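Local structure of geranylgeranyl Pyrophosphate Synthetase (Geoglobus acetivorans, 5JFQ) at the interface of chains A and B. The protein catalyses the stepwise addition of three isopentenyl diphosphates to dimethylallyl diphosphate, giving mainly geranylgeranyl diphosphate and, in smaller amounts, farnesyl diphosphate. Residues are numbered along the deposited sequence; one frame, centred on the assembly and turned at random. Chains: chain A/B, Geranylgeranyl Pyrophosphate Synthetase.

The interface of chains A and B. Residues chain A 29, 31-32, 107; chain B 148-149, 152-153.
With CG swung away from its own backbone N (chi1 -178°), B:Phe152 sends its ring out from helix 130-159 and across the subunit boundary, where the first turn of helix 30-41 of chain A meets it; A:Leu32, likewise with CG trans to N (chi1 -173°), turns its branch back toward the helix that carries the ring. One face of the phenyl ring lies against the start of helix 30-41. The backbone N of A:Leu32 sits over that face, displaced toward the rim, and CA of A:Gly31 is 3.4 Å from ring atom CZ; having no side chain, the glycine lets the ring lie against the main chain. A:Leu32 CB reaches the root of the ring, 3.9 Å from CG of B:Phe152, while its CD2 methyl continues to the backbone of B:Cys148 and stops 3.8 Å from CA of B:Glu149. A:Pro29, which follows a cis peptide bond, touches the ring through CB, 3.4 Å from CD2 of B:Phe152. Its CD faces the aliphatic stem of B:Glu149, 3.6 Å from CG, the two side chains crossing roughly perpendicular, and its CG meets B:Met153 more loosely. On another side, A:Thr107 from helix 105-123 brings OG1 to the ring's edge, in its plane, 3.5 Å from CE1. An alanine in place of B:Phe152 lacks the ring and would probably leave a gap against A:Gly31 and A:Pro29, with A:Thr107 deprived of its packing partner. The patch, repeated by the two-fold axis, is likely to act as a knob-like anchor that helps join the all-helical prenyl synthase subunits into the homodimer.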
loop_
_atom_site.group_PDB
_atom_site.type_symbol
_atom_site.label_atom_id
_atom_site.label_comp_id
_atom_site.label_asym_id
_atom_site.label_seq_id
_atom_site.Cartn_x
_atom_site.Cartn_y
_atom_site.Cartn_z
ATOM N N PRO A 29 -3.875 5.482 -16.345
ATOM C CA PRO A 29 -4.801 4.597 -17.052
ATOM C C PRO A 29 -6.191 4.690 -16.453
ATOM O O PRO A 29 -6.338 4.579 -15.238
ATOM C CB PRO A 29 -4.199 3.208 -16.835
ATOM C CG PRO A 29 -2.757 3.464 -16.466
ATOM C CD PRO A 29 -2.784 4.733 -15.701
ATOM N N GLY A 31 -8.816 2.824 -16.455
ATOM C CA GLY A 31 -9.438 1.695 -15.798
ATOM C C GLY A 31 -8.969 1.550 -14.378
ATOM O O GLY A 31 -9.750 1.194 -13.497
ATOM N N LEU A 32 -7.696 1.846 -14.132
ATOM C CA LEU A 32 -7.182 1.857 -12.772
ATOM C C LEU A 32 -7.847 2.952 -11.952
ATOM O O LEU A 32 -8.333 2.703 -10.843
ATOM C CB LEU A 32 -5.668 2.035 -12.806
ATOM C CG LEU A 32 -4.940 1.914 -11.476
ATOM C CD1 LEU A 32 -5.361 0.643 -10.776
ATOM C CD2 LEU A 32 -3.449 1.922 -11.747
ATOM N N THR A 107 -7.364 -5.423 -10.901
ATOM C CA THR A 107 -7.643 -3.999 -10.876
ATOM C C THR A 107 -7.977 -3.541 -9.467
ATOM O O THR A 107 -7.542 -2.472 -9.035
ATOM C CB THR A 107 -8.778 -3.677 -11.845
ATOM O OG1 THR A 107 -8.384 -4.087 -13.157
ATOM C CG2 THR A 107 -9.039 -2.199 -11.885
ATOM N N CYS B 148 2.017 0.795 -10.118
ATOM C CA CYS B 148 0.636 0.333 -10.225
ATOM C C CYS B 148 0.062 0.672 -11.593
ATOM O O CYS B 148 -0.618 -0.150 -12.220
ATOM C CB CYS B 148 -0.219 0.962 -9.121
ATOM S SG CYS B 148 0.261 0.540 -7.441
ATOM N N GLU B 149 0.303 1.900 -12.056
ATOM C CA GLU B 149 -0.099 2.268 -13.404
ATOM C C GLU B 149 0.543 1.338 -14.431
ATOM O O GLU B 149 -0.115 0.910 -15.384
ATOM C CB GLU B 149 0.264 3.729 -13.675
ATOM C CG GLU B 149 -0.530 4.731 -12.847
ATOM C CD GLU B 149 -0.145 6.173 -13.142
ATOM O OE1 GLU B 149 0.868 6.378 -13.848
ATOM O OE2 GLU B 149 -0.847 7.103 -12.671
ATOM N N PHE B 152 -0.992 -2.272 -14.250
ATOM C CA PHE B 152 -2.286 -2.228 -14.914
ATOM C C PHE B 152 -2.129 -2.119 -16.429
ATOM O O PHE B 152 -2.929 -2.679 -17.184
ATOM C CB PHE B 152 -3.093 -1.064 -14.359
ATOM C CG PHE B 152 -4.455 -0.943 -14.932
ATOM C CD1 PHE B 152 -5.502 -1.667 -14.401
ATOM C CD2 PHE B 152 -4.697 -0.088 -15.989
ATOM C CE1 PHE B 152 -6.770 -1.552 -14.934
ATOM C CE2 PHE B 152 -5.956 0.037 -16.518
ATOM C CZ PHE B 152 -6.992 -0.695 -15.999
ATOM N N MET B 153 -1.098 -1.416 -16.893
ATOM C CA MET B 153 -0.850 -1.346 -18.328
ATOM C C MET B 153 -0.418 -2.704 -18.875
ATOM O O MET B 153 -0.987 -3.199 -19.854
ATOM C CB MET B 153 0.199 -0.277 -18.626
ATOM C CG MET B 153 -0.386 1.116 -18.689
ATOM S SD MET B 153 0.844 2.425 -18.547
ATOM C CE MET B 153 1.805 2.139 -20.018
#